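Side-chain contacts in protein translation elongation factor 1A (Methanosarcina mazei, PDB 3WND), which binds guanine nucleotide and, in its GTP-bound form, cysteinyl-tRNA(Cys), and is probably a translation elongation factor related to SelB and EF-Tu: residues I50-N55 with N61-D66; H114-L119 with A172-V177; C334-S339 with F352-L357; L107-F112 with Q361-Y366. All coordinates share one frame; numbering follows the deposited sequence.

Contact 1 of 4, residues I50-N55 with N61-D66; sequences ITMYNN and NMVFVD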
loop_
_atom_site.group_PDB
_atom_site.type_symbol
_atom_site.label_atom_id
_atom_site.label_comp_id
_atom_site.label_asym_id
_atom_site.label_seq_id
_atom_site.Cartn_x
_atom_site.Cartn_y
_atom_site.Cartn_z
ATOM N N ILE A 50 8.846 -4.754 5.798
ATOM C CA ILE A 50 7.497 -4.571 6.325
ATOM C C ILE A 50 7.169 -5.810 7.117
ATOM O O ILE A 50 7.786 -6.822 6.917
ATOM C CB ILE A 50 6.376 -4.343 5.249
ATOM C CG1 ILE A 50 6.397 -5.451 4.182
ATOM C CG2 ILE A 50 6.584 -2.989 4.534
ATOM C CD1 ILE A 50 5.110 -5.502 3.320
ATOM N N THR A 51 6.204 -5.703 8.040
ATOM C CA THR A 51 5.777 -6.892 8.817
ATOM C C THR A 51 4.284 -7.059 8.865
ATOM O O THR A 51 3.558 -6.118 9.132
ATOM C CB THR A 51 6.369 -6.845 10.281
ATOM O OG1 THR A 51 7.815 -6.722 10.225
ATOM C CG2 THR A 51 6.020 -8.039 11.077
ATOM N N MET A 52 3.832 -8.289 8.565
ATOM C CA MET A 52 2.436 -8.597 8.540
ATOM C C MET A 52 2.076 -9.119 9.891
ATOM O O MET A 52 2.838 -9.909 10.491
ATOM C CB MET A 52 2.034 -9.742 7.632
ATOM C CG MET A 52 2.725 -9.879 6.302
ATOM S SD MET A 52 3.120 -8.321 5.519
ATOM C CE MET A 52 1.733 -8.178 4.465
ATOM N N TYR A 53 0.924 -8.708 10.350
ATOM C CA TYR A 53 0.324 -9.196 11.574
ATOM C C TYR A 53 -1.040 -9.691 11.175
ATOM O O TYR A 53 -1.923 -8.924 10.781
ATOM C CB TYR A 53 0.191 -8.100 12.659
ATOM C CG TYR A 53 1.561 -7.696 13.173
ATOM C CD1 TYR A 53 2.299 -6.707 12.545
ATOM C CD2 TYR A 53 2.115 -8.320 14.299
ATOM C CE1 TYR A 53 3.602 -6.373 12.966
ATOM C CE2 TYR A 53 3.397 -7.968 14.760
ATOM C CZ TYR A 53 4.125 -6.991 14.100
ATOM O OH TYR A 53 5.368 -6.571 14.510
ATOM N N ASN A 54 -1.155 -11.015 11.174
ATOM C CA ASN A 54 -2.406 -11.633 10.741
ATOM C C ASN A 54 -3.383 -11.865 11.821
ATOM O O ASN A 54 -3.053 -12.271 12.976
ATOM C CB ASN A 54 -2.092 -12.970 10.059
ATOM C CG ASN A 54 -1.087 -12.800 8.941
ATOM O OD1 ASN A 54 -1.367 -12.093 7.952
ATOM N ND2 ASN A 54 0.072 -13.436 9.061
ATOM N N ASN A 55 -4.638 -11.604 11.489
ATOM C CA ASN A 55 -5.662 -11.898 12.417
ATOM C C ASN A 55 -6.893 -12.409 11.717
ATOM O O ASN A 55 -7.677 -11.617 11.187
ATOM C CB ASN A 55 -5.987 -10.728 13.301
ATOM C CG ASN A 55 -6.758 -11.170 14.536
ATOM O OD1 ASN A 55 -7.650 -12.014 14.447
ATOM N ND2 ASN A 55 -6.408 -10.627 15.688
ATOM N N ASN A 61 -10.605 -12.049 7.625
ATOM C CA ASN A 61 -9.227 -12.356 7.423
ATOM C C ASN A 61 -8.580 -10.994 7.353
ATOM O O ASN A 61 -8.696 -10.277 6.380
ATOM C CB ASN A 61 -9.110 -13.135 6.136
ATOM C CG ASN A 61 -9.638 -14.551 6.263
ATOM O OD1 ASN A 61 -9.810 -15.033 7.375
ATOM N ND2 ASN A 61 -9.844 -15.250 5.106
ATOM N N MET A 62 -8.015 -10.553 8.470
ATOM C CA MET A 62 -7.396 -9.192 8.538
ATOM C C MET A 62 -5.909 -9.379 8.471
ATOM O O MET A 62 -5.330 -10.325 9.111
ATOM C CB MET A 62 -7.754 -8.480 9.828
ATOM C CG MET A 62 -9.188 -8.191 9.940
ATOM S SD MET A 62 -9.329 -6.605 10.756
ATOM C CE MET A 62 -11.069 -6.292 10.395
ATOM N N VAL A 63 -5.255 -8.545 7.682
ATOM C CA VAL A 63 -3.817 -8.482 7.682
ATOM C C VAL A 63 -3.468 -7.020 7.955
ATOM O O VAL A 63 -3.970 -6.107 7.251
ATOM C CB VAL A 63 -3.205 -8.947 6.358
ATOM C CG1 VAL A 63 -1.674 -8.808 6.360
ATOM C CG2 VAL A 63 -3.703 -10.387 6.085
ATOM N N PHE A 64 -2.652 -6.823 9.003
ATOM C CA PHE A 64 -2.132 -5.456 9.325
ATOM C C PHE A 64 -0.694 -5.388 8.944
ATOM O O PHE A 64 0.115 -6.166 9.384
ATOM C CB PHE A 64 -2.300 -5.150 10.832
ATOM C CG PHE A 64 -3.683 -5.291 11.294
ATOM C CD1 PHE A 64 -4.137 -6.500 11.812
ATOM C CD2 PHE A 64 -4.528 -4.219 11.226
ATOM C CE1 PHE A 64 -5.462 -6.615 12.195
ATOM C CE2 PHE A 64 -5.843 -4.323 11.687
ATOM C CZ PHE A 64 -6.304 -5.547 12.177
ATOM N N VAL A 65 -0.344 -4.415 8.125
ATOM C CA VAL A 65 1.011 -4.361 7.638
ATOM C C VAL A 65 1.654 -3.162 8.295
ATOM O O VAL A 65 1.225 -1.985 8.121
ATOM C CB VAL A 65 0.976 -4.173 6.116
ATOM C CG1 VAL A 65 2.400 -4.107 5.621
ATOM C CG2 VAL A 65 0.142 -5.284 5.520
ATOM N N ASP A 66 2.669 -3.468 9.097
ATOM C CA ASP A 66 3.453 -2.427 9.747
ATOM C C ASP A 66 4.583 -2.023 8.839
ATOM O O ASP A 66 5.465 -2.885 8.487
ATOM C CB ASP A 66 3.991 -2.982 11.078
ATOM C CG ASP A 66 4.993 -2.001 11.826
ATOM O OD1 ASP A 66 5.133 -0.810 11.493
ATOM O OD2 ASP A 66 5.606 -2.491 12.811
HETATM O O HOH W 1 6.660 -4.890 13.056
#

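Contact 2 of 4, residues H114-L119 with A172-V177; sequences HGIIAL and ARINEV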
loop_
_atom_site.group_PDB
_atom_site.type_symbol
_atom_site.label_atom_id
_atom_site.label_comp_id
_atom_site.label_asym_id
_atom_site.label_seq_id
_atom_site.Cartn_x
_atom_site.Cartn_y
_atom_site.Cartn_z
ATOM N N HIS A 114 -9.569 5.306 1.945
ATOM C CA HIS A 114 -10.203 4.787 3.160
ATOM C C HIS A 114 -9.137 4.761 4.224
ATOM O O HIS A 114 -8.076 4.136 4.063
ATOM C CB HIS A 114 -10.564 3.346 2.864
ATOM C CG HIS A 114 -11.617 3.224 1.868
ATOM N ND1 HIS A 114 -12.904 3.584 2.173
ATOM C CD2 HIS A 114 -11.628 2.719 0.599
ATOM C CE1 HIS A 114 -13.699 3.361 1.122
ATOM N NE2 HIS A 114 -12.934 2.807 0.144
ATOM N N GLY A 115 -9.374 5.459 5.323
ATOM C CA GLY A 115 -8.400 5.499 6.417
ATOM C C GLY A 115 -9.012 6.011 7.717
ATOM O O GLY A 115 -10.236 6.378 7.802
ATOM N N ILE A 116 -8.131 5.983 8.717
ATOM C CA ILE A 116 -8.436 6.357 10.094
ATOM C C ILE A 116 -7.134 6.960 10.641
ATOM O O ILE A 116 -6.045 6.527 10.282
ATOM C CB ILE A 116 -8.776 5.126 10.974
ATOM C CG1 ILE A 116 -9.855 4.326 10.284
ATOM C CG2 ILE A 116 -9.211 5.586 12.405
ATOM C CD1 ILE A 116 -10.062 2.902 10.919
ATOM N N ILE A 117 -7.291 8.042 11.431
ATOM C CA ILE A 117 -6.189 8.582 12.201
ATOM C C ILE A 117 -6.190 8.004 13.576
ATOM O O ILE A 117 -7.213 8.237 14.299
ATOM C CB ILE A 117 -6.162 10.136 12.177
ATOM C CG1 ILE A 117 -5.934 10.592 10.700
ATOM C CG2 ILE A 117 -5.038 10.680 13.051
ATOM C CD1 ILE A 117 -5.974 12.096 10.459
ATOM N N ALA A 118 -5.128 7.324 13.999
ATOM C CA ALA A 118 -5.041 6.846 15.377
ATOM C C ALA A 118 -4.191 7.826 16.163
ATOM O O ALA A 118 -3.005 8.006 15.835
ATOM C CB ALA A 118 -4.412 5.468 15.394
ATOM N N LEU A 119 -4.789 8.477 17.152
ATOM C CA LEU A 119 -4.091 9.402 17.992
ATOM C C LEU A 119 -3.561 8.573 19.182
ATOM O O LEU A 119 -4.226 8.338 20.144
ATOM C CB LEU A 119 -5.001 10.550 18.475
ATOM C CG LEU A 119 -5.462 11.505 17.374
ATOM C CD1 LEU A 119 -6.341 12.662 17.973
ATOM C CD2 LEU A 119 -4.289 11.988 16.518
ATOM N N ALA A 172 -13.716 -1.345 15.598
ATOM C CA ALA A 172 -15.056 -1.251 15.077
ATOM C C ALA A 172 -15.093 -0.384 13.846
ATOM O O ALA A 172 -15.751 -0.741 12.864
ATOM C CB ALA A 172 -15.950 -0.627 16.178
ATOM N N ARG A 173 -14.336 0.745 13.868
ATOM C CA ARG A 173 -14.248 1.568 12.632
ATOM C C ARG A 173 -13.540 0.809 11.468
ATOM O O ARG A 173 -13.919 0.941 10.314
ATOM C CB ARG A 173 -13.516 2.898 12.978
ATOM C CG ARG A 173 -13.370 3.806 11.773
ATOM C CD ARG A 173 -14.720 4.064 11.130
ATOM N NE ARG A 173 -14.620 4.955 9.992
ATOM C CZ ARG A 173 -15.651 5.133 9.169
ATOM N NH1 ARG A 173 -16.789 4.454 9.420
ATOM N NH2 ARG A 173 -15.544 5.950 8.112
ATOM N N ILE A 174 -12.484 0.092 11.759
ATOM C CA ILE A 174 -11.772 -0.736 10.673
ATOM C C ILE A 174 -12.822 -1.699 10.092
ATOM O O ILE A 174 -12.925 -1.829 8.901
ATOM C CB ILE A 174 -10.637 -1.554 11.267
ATOM C CG1 ILE A 174 -9.509 -0.532 11.628
ATOM C CG2 ILE A 174 -10.089 -2.611 10.284
ATOM C CD1 ILE A 174 -8.401 -1.183 12.415
ATOM N N ASN A 175 -13.622 -2.356 10.938
ATOM C CA ASN A 175 -14.618 -3.285 10.352
ATOM C C ASN A 175 -15.701 -2.557 9.524
ATOM O O ASN A 175 -16.142 -3.115 8.516
ATOM C CB ASN A 175 -15.282 -4.120 11.479
ATOM C CG ASN A 175 -14.396 -5.356 11.832
ATOM O OD1 ASN A 175 -14.315 -6.355 11.052
ATOM N ND2 ASN A 175 -13.755 -5.326 12.983
ATOM N N GLU A 176 -16.179 -1.382 9.975
ATOM C CA GLU A 176 -17.125 -0.596 9.181
ATOM C C GLU A 176 -16.523 -0.254 7.806
ATOM O O GLU A 176 -17.211 -0.428 6.763
ATOM C CB GLU A 176 -17.579 0.704 9.881
ATOM C CG GLU A 176 -18.460 0.472 11.055
ATOM C CD GLU A 176 -18.693 1.802 11.810
ATOM O OE1 GLU A 176 -18.075 2.869 11.419
ATOM O OE2 GLU A 176 -19.471 1.769 12.799
ATOM N N VAL A 177 -15.298 0.246 7.781
ATOM C CA VAL A 177 -14.653 0.628 6.517
ATOM C C VAL A 177 -14.447 -0.637 5.706
ATOM O O VAL A 177 -14.634 -0.656 4.444
ATOM C CB VAL A 177 -13.304 1.405 6.754
ATOM C CG1 VAL A 177 -12.663 1.742 5.449
ATOM C CG2 VAL A 177 -13.504 2.755 7.493
HETATM O O HOH W 2 -12.326 6.980 9.216
#

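Contact 3 of 4, residues C334-S339 with F352-L357; sequences CVLELS and FLLANL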
loop_
_atom_site.group_PDB
_atom_site.type_symbol
_atom_site.label_atom_id
_atom_site.label_comp_id
_atom_site.label_asym_id
_atom_site.label_seq_id
_atom_site.Cartn_x
_atom_site.Cartn_y
_atom_site.Cartn_z
ATOM N N CYS A 334 2.101 18.470 -15.783
ATOM C CA CYS A 334 3.048 18.359 -16.872
ATOM C C CYS A 334 3.047 16.922 -17.381
ATOM O O CYS A 334 2.472 16.036 -16.755
ATOM C CB CYS A 334 4.443 18.752 -16.397
ATOM S SG CYS A 334 5.117 17.632 -15.154
ATOM N N VAL A 335 3.701 16.732 -18.519
ATOM C CA VAL A 335 4.099 15.429 -18.966
ATOM C C VAL A 335 5.557 15.254 -18.722
ATOM O O VAL A 335 6.416 16.124 -19.083
ATOM C CB VAL A 335 3.701 15.153 -20.452
ATOM C CG1 VAL A 335 4.288 13.816 -20.911
ATOM C CG2 VAL A 335 2.157 15.200 -20.567
ATOM N N LEU A 336 5.887 14.111 -18.119
ATOM C CA LEU A 336 7.261 13.773 -17.941
ATOM C C LEU A 336 7.657 12.549 -18.795
ATOM O O LEU A 336 7.021 11.500 -18.729
ATOM C CB LEU A 336 7.620 13.505 -16.490
ATOM C CG LEU A 336 7.464 14.698 -15.510
ATOM C CD1 LEU A 336 7.892 14.264 -14.074
ATOM C CD2 LEU A 336 8.279 15.912 -15.958
ATOM N N GLU A 337 8.706 12.713 -19.625
ATOM C CA GLU A 337 9.265 11.553 -20.290
ATOM C C GLU A 337 10.396 11.129 -19.363
ATOM O O GLU A 337 11.314 11.887 -19.099
ATOM C CB GLU A 337 9.712 11.975 -21.743
ATOM C CG GLU A 337 8.608 11.533 -22.719
ATOM C CD GLU A 337 8.618 12.258 -24.043
ATOM O OE1 GLU A 337 9.708 12.658 -24.416
ATOM O OE2 GLU A 337 7.556 12.451 -24.712
ATOM N N LEU A 338 10.321 9.895 -18.856
ATOM C CA LEU A 338 11.289 9.403 -17.895
ATOM C C LEU A 338 12.075 8.174 -18.452
ATOM O O LEU A 338 11.491 7.386 -19.120
ATOM C CB LEU A 338 10.514 8.963 -16.616
ATOM C CG LEU A 338 9.773 10.073 -15.900
ATOM C CD1 LEU A 338 9.041 9.362 -14.740
ATOM C CD2 LEU A 338 10.726 11.137 -15.329
ATOM N N SER A 339 13.338 7.968 -18.088
ATOM C CA SER A 339 14.064 6.770 -18.478
ATOM C C SER A 339 14.654 6.081 -17.254
ATOM O O SER A 339 15.015 6.745 -16.270
ATOM C CB SER A 339 15.214 7.114 -19.415
ATOM O OG SER A 339 16.175 7.936 -18.729
ATOM N N PHE A 352 1.419 5.926 -10.692
ATOM C CA PHE A 352 2.879 6.044 -10.440
ATOM C C PHE A 352 3.052 7.182 -9.387
ATOM O O PHE A 352 2.389 8.198 -9.417
ATOM C CB PHE A 352 3.584 6.540 -11.698
ATOM C CG PHE A 352 3.754 5.475 -12.776
ATOM C CD1 PHE A 352 5.002 4.927 -13.015
ATOM C CD2 PHE A 352 2.660 5.080 -13.580
ATOM C CE1 PHE A 352 5.186 4.000 -14.051
ATOM C CE2 PHE A 352 2.821 4.093 -14.545
ATOM C CZ PHE A 352 4.115 3.591 -14.829
ATOM N N LEU A 353 3.998 6.983 -8.491
ATOM C CA LEU A 353 4.444 8.040 -7.591
ATOM C C LEU A 353 5.915 8.347 -7.905
ATOM O O LEU A 353 6.691 7.452 -8.242
ATOM C CB LEU A 353 4.437 7.588 -6.170
ATOM C CG LEU A 353 3.119 7.469 -5.497
ATOM C CD1 LEU A 353 3.347 7.161 -3.960
ATOM C CD2 LEU A 353 2.170 8.663 -5.689
ATOM N N LEU A 354 6.272 9.628 -7.866
ATOM C CA LEU A 354 7.678 10.013 -8.053
ATOM C C LEU A 354 8.156 10.708 -6.788
ATOM O O LEU A 354 7.424 11.516 -6.201
ATOM C CB LEU A 354 7.733 11.074 -9.169
ATOM C CG LEU A 354 7.237 10.495 -10.526
ATOM C CD1 LEU A 354 7.199 11.579 -11.609
ATOM C CD2 LEU A 354 8.083 9.292 -10.985
ATOM N N ALA A 355 9.397 10.401 -6.439
ATOM C CA ALA A 355 9.991 10.930 -5.211
ATOM C C ALA A 355 11.365 11.495 -5.510
ATOM O O ALA A 355 11.990 11.124 -6.532
ATOM C CB ALA A 355 10.051 9.844 -4.107
ATOM N N ASN A 356 11.842 12.364 -4.599
ATOM C CA ASN A 356 13.243 12.787 -4.573
ATOM C C ASN A 356 13.791 12.420 -3.226
ATOM O O ASN A 356 13.401 12.970 -2.221
ATOM C CB ASN A 356 13.390 14.321 -4.861
ATOM C CG ASN A 356 14.844 14.769 -4.871
ATOM O OD1 ASN A 356 15.728 14.120 -4.267
ATOM N ND2 ASN A 356 15.102 15.912 -5.453
ATOM N N LEU A 357 14.563 11.352 -3.201
ATOM C CA LEU A 357 14.960 10.756 -1.941
ATOM C C LEU A 357 15.839 11.638 -1.136
ATOM O O LEU A 357 16.074 11.307 0.031
ATOM C CB LEU A 357 15.659 9.413 -2.140
ATOM C CG LEU A 357 14.939 8.332 -2.938
ATOM C CD1 LEU A 357 15.747 7.110 -3.186
ATOM C CD2 LEU A 357 13.686 7.916 -2.198
#

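Contact 4 of 4, residues L107-F112 with Q361-Y366; sequences LDLLGF and QRFAAY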
loop_
_atom_site.group_PDB
_atom_site.type_symbol
_atom_site.label_atom_id
_atom_site.label_comp_id
_atom_site.label_asym_id
_atom_site.label_seq_id
_atom_site.Cartn_x
_atom_site.Cartn_y
_atom_site.Cartn_z
ATOM N N LEU A 107 -0.359 9.858 1.207
ATOM C CA LEU A 107 -1.703 9.298 1.093
ATOM C C LEU A 107 -2.493 10.113 0.096
ATOM O O LEU A 107 -3.310 9.547 -0.687
ATOM C CB LEU A 107 -2.364 9.374 2.473
ATOM C CG LEU A 107 -1.809 8.360 3.516
ATOM C CD1 LEU A 107 -2.303 8.745 4.947
ATOM C CD2 LEU A 107 -2.232 6.906 3.144
ATOM N N ASP A 108 -2.319 11.442 0.140
ATOM C CA ASP A 108 -3.135 12.304 -0.731
ATOM C C ASP A 108 -2.709 12.195 -2.193
ATOM O O ASP A 108 -3.569 12.102 -3.077
ATOM C CB ASP A 108 -3.087 13.759 -0.182
ATOM C CG ASP A 108 -3.951 14.668 -0.952
ATOM O OD1 ASP A 108 -5.207 14.556 -0.921
ATOM O OD2 ASP A 108 -3.342 15.607 -1.493
ATOM N N LEU A 109 -1.372 12.064 -2.432
ATOM C CA LEU A 109 -0.947 11.835 -3.820
ATOM C C LEU A 109 -1.409 10.482 -4.349
ATOM O O LEU A 109 -1.591 10.313 -5.541
ATOM C CB LEU A 109 0.570 11.870 -3.877
ATOM C CG LEU A 109 1.185 13.236 -3.703
ATOM C CD1 LEU A 109 2.729 13.043 -3.676
ATOM C CD2 LEU A 109 0.852 14.205 -4.799
ATOM N N LEU A 110 -1.553 9.469 -3.450
ATOM C CA LEU A 110 -2.077 8.132 -3.831
ATOM C C LEU A 110 -3.575 8.120 -4.069
ATOM O O LEU A 110 -4.149 7.143 -4.504
ATOM C CB LEU A 110 -1.657 7.103 -2.781
ATOM C CG LEU A 110 -0.164 6.691 -2.875
ATOM C CD1 LEU A 110 0.306 5.984 -1.612
ATOM C CD2 LEU A 110 -0.067 5.736 -4.069
ATOM N N GLY A 111 -4.237 9.187 -3.658
ATOM C CA GLY A 111 -5.771 9.157 -3.696
ATOM C C GLY A 111 -6.298 8.080 -2.791
ATOM O O GLY A 111 -7.302 7.479 -3.106
ATOM N N PHE A 112 -5.683 7.929 -1.609
ATOM C CA PHE A 112 -5.954 6.786 -0.797
ATOM C C PHE A 112 -7.258 7.110 -0.120
ATOM O O PHE A 112 -7.324 7.977 0.762
ATOM C CB PHE A 112 -4.842 6.571 0.238
ATOM C CG PHE A 112 -4.786 5.152 0.719
ATOM C CD1 PHE A 112 -3.890 4.243 0.154
ATOM C CD2 PHE A 112 -5.723 4.692 1.650
ATOM C CE1 PHE A 112 -3.921 2.927 0.560
ATOM C CE2 PHE A 112 -5.755 3.346 2.043
ATOM C CZ PHE A 112 -4.834 2.484 1.515
ATOM N N GLN A 361 10.773 16.266 2.675
ATOM C CA GLN A 361 9.452 15.720 2.284
ATOM C C GLN A 361 9.831 15.176 0.853
ATOM O O GLN A 361 10.074 15.928 -0.048
ATOM C CB GLN A 361 8.425 16.854 2.244
ATOM C CG GLN A 361 6.956 16.383 2.112
ATOM C CD GLN A 361 6.684 15.658 0.813
ATOM O OE1 GLN A 361 6.647 14.386 0.794
ATOM N NE2 GLN A 361 6.529 16.430 -0.285
ATOM N N ARG A 362 9.790 13.856 0.717
ATOM C CA ARG A 362 10.402 13.230 -0.456
ATOM C C ARG A 362 9.441 12.995 -1.617
ATOM O O ARG A 362 9.861 12.602 -2.677
ATOM C CB ARG A 362 11.063 11.911 -0.051
ATOM C CG ARG A 362 12.197 12.167 0.903
ATOM C CD ARG A 362 12.717 10.928 1.628
ATOM N NE ARG A 362 11.814 10.596 2.739
ATOM C CZ ARG A 362 12.024 9.597 3.587
ATOM N NH1 ARG A 362 13.114 8.764 3.493
ATOM N NH2 ARG A 362 11.117 9.398 4.538
ATOM N N PHE A 363 8.147 13.106 -1.389
ATOM C CA PHE A 363 7.174 12.829 -2.475
ATOM C C PHE A 363 6.977 14.035 -3.334
ATOM O O PHE A 363 6.707 15.137 -2.848
ATOM C CB PHE A 363 5.838 12.334 -1.920
ATOM C CG PHE A 363 5.946 10.948 -1.346
ATOM C CD1 PHE A 363 6.051 9.815 -2.203
ATOM C CD2 PHE A 363 6.094 10.759 0.032
ATOM C CE1 PHE A 363 6.237 8.509 -1.602
ATOM C CE2 PHE A 363 6.300 9.490 0.600
ATOM C CZ PHE A 363 6.324 8.353 -0.221
ATOM N N ALA A 364 7.156 13.812 -4.633
ATOM C CA ALA A 364 7.164 14.890 -5.591
ATOM C C ALA A 364 5.921 15.004 -6.452
ATOM O O ALA A 364 5.557 16.104 -6.853
ATOM C CB ALA A 364 8.424 14.763 -6.488
ATOM N N ALA A 365 5.331 13.879 -6.803
ATOM C CA ALA A 365 4.316 13.903 -7.857
ATOM C C ALA A 365 3.649 12.561 -7.924
ATOM O O ALA A 365 4.246 11.555 -7.495
ATOM C CB ALA A 365 4.916 14.208 -9.250
ATOM N N TYR A 366 2.393 12.584 -8.450
ATOM C CA TYR A 366 1.849 11.297 -8.978
ATOM C C TYR A 366 1.650 11.457 -10.464
ATOM O O TYR A 366 1.610 12.587 -10.998
ATOM C CB TYR A 366 0.519 10.917 -8.306
ATOM C CG TYR A 366 -0.702 11.760 -8.640
ATOM C CD1 TYR A 366 -1.447 11.521 -9.835
ATOM C CD2 TYR A 366 -1.094 12.785 -7.833
ATOM C CE1 TYR A 366 -2.591 12.298 -10.137
ATOM C CE2 TYR A 366 -2.234 13.551 -8.122
ATOM C CZ TYR A 366 -2.927 13.309 -9.313
ATOM O OH TYR A 366 -4.047 14.030 -9.572
#

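Contact 1 of 4, residues I50-N55 with N61-D66
T51 and D66 pair at one end of an antiparallel beta hairpin, with two backbone bonds, T51 N to D66 O and D66 N to T51 O. Y53 pairs with F64 and N55 with M62 in the same way. M52-V65 and N54-V63 are the non-hydrogen-bonded pairs between them.

One face carries M52, N54, V63 and V65. The M52 chain bends at chi2 and chi3 (-36° and -96°), which folds CE back over the neighbouring strand. There M52 CE presses on V65 CG2 at 3.5 Å, a tight fit, and also meets V63 CG1 at 3.9 Å. Just before the strand, I50 adds its CD1 to the other V65 methyl, CG1, at 3.8 Å. N54 lies alongside V63, with N54 OD1 3.4 Å from V63 CG2.

The other face carries T51, Y53, N55, M62, F64 and D66. Y53 and D66 point the same way, and Y53 CE1 lies 3.9 Å from D66 CB. One water joins their ends, 2.6 Å from Y53 OH and 2.6 Å from D66 OD2, to which it donates. D66 OD2 also bonds T35 OG1. T35 contacts GDP when nucleotide is bound, although none is present here, so the hairpin borders the nucleotide site.

Strand 43-47 flanks 51-55, and strand 21-28 flanks 61-66. Helix 74-83 packs on I50, M52 and V65, while helix 34-39 packs on Y53 and D66.

Contact 2 of 4, residues H114-L119 with A172-V177
The torsions of I116 and R173 bring I116 CD1 against R173 CG. I116 has CG1 anti to its carbonyl carbon (chi1 -52°) and an extended chi2, which sends CD1 out to the helix. R173 has CG opposite its backbone N (chi1 180°) and then turns at chi2 (55°). R173 CG comes to 3.5 Å from I116 CD1. I116 CD1 also meets I174 CG1 at 3.5 Å, and the I116 and I174 side chains cross at about a right angle. I116 CD1 thus sits against two consecutive residues of the helix.

H114 and V177 make the second patch. V177 CG1 lies 3.7 Å from H114 CB and 3.8 Å from H114 ND1. H114 NE2 bonds E184 OE1, further along the same helix.

R173 adds a polar link: a water donates to G115 O at 2.6 Å and accepts from R173 NE. Within the helix, R173 NH1 forms a salt bridge with E176 OE1 at 2.9 Å, close to the guanidinium plane. V177 CG2 lies over one face of that group, toward its rim.

Helix 167-187 thereby packs on the mixed sheet of the Ras-like G domain. Strand 115-119 runs parallel to its neighbours 86-91 and 150-153, and the helix also touches strand 61-66 through I174.

Contact 3 of 4, residues C334-S339 with F352-L357
L354 and two leucines of strand 333-340, L336 and L338, meet across the interior of the C-terminal beta-barrel domain. L354 CB is directed toward strand 333-340. CB itself touches neither of those leucines. CG stands anti to the carbonyl carbon (chi1 -63°), and chi2 is extended (176°). The branch at CG then divides the work. L354 CD1 meets L336 CD1 at 3.7 Å, and L354 CD2 meets L338 CD1 at 3.9 Å. The fork of L354 therefore straddles two residues that lie on the same face of one strand.

The two meetings differ in direction. L338 and L354 reach toward each other, tip to tip. L336 and L354 slide past each other in opposite senses, so that pair meets at the CD1 methyls while its chains pass each other. All three leucines have nearly the same torsions, with chi1 of -63° and an extended chi2.

The backbones stay well apart. The nearest CA atoms, those of L338 and L354, are 10.5 Å from each other. No hydrogen bond links the segments, and the contact is purely apolar. All three side chains are buried.

Strand 333-340 pairs with strands 282-289 and 309-320. Strand 352-355 pairs with 301-306 and 363-369. L285 touches L338 from strand 282-289, and I318 touches L336 from strand 309-320. On the other side of strand 352-355, L353 and A355 pack on helix 74-83.

Contact 4 of 4, residues L107-F112 with Q361-Y366
L109 packs on F363 and Y366 where the G domain meets the C-terminal beta-barrel, at the end of helix 98-109 and the start of strand 363-369. A Schellman motif closes the helix. G111 has positive phi (62°), and the bonds F112 N to L107 O and G111 N to D108 O run back into the last turn. On the other segment, A364 and A365 both face L354 and form a classic beta bulge.

The apolar contacts come from the fork of L109. L109 CD1 meets F363 CB at 3.6 Å and lies more loosely beside A365 N. L109 CD2 meets Y366 CD2 at 3.9 Å, in the plane of the tyrosine ring and at its edge. L353 adds to this patch from the next strand.

No hydrogen bond crosses between the segments. Q361 folds back on F363 with two bonds: OE1 accepts from F363 N, and Q361 NE2 donates to F363 O at 2.9 Å. R362 forms a salt bridge with E102 of helix 98-109, a second tie between G domain and barrel. R351 bonds L109 O through NH1 and makes a cation-pi contact with Y366.

With chi1 at 70°, Y366 CG stands between its backbone N and carbonyl carbon, and this turns the ring onto the helix end, with Y366 CD2 3.4 Å from L109 O.

Overall arrangement
From the N terminus, contact 1 comes first and closes a short hairpin turn within the G domain. Contact 4 then opens at residues 107-112 and closes only at 361-366, far along the chain. Contacts 2 and 3 nest inside that loop, one after the other, and none of the four cross. Contact 2 brings the last helix of the G domain onto its sheet. It touches contact 1 where M62 CE packs on I174 CG2. Contact 3 closes a short excursion within the C-terminal barrel. Its strand 352-355 pairs with strand 363-369 of contact 4; the centres of contacts 3 and 4 are about 12 Å apart. Contact 4 ties the G domain to the C-terminal barrel.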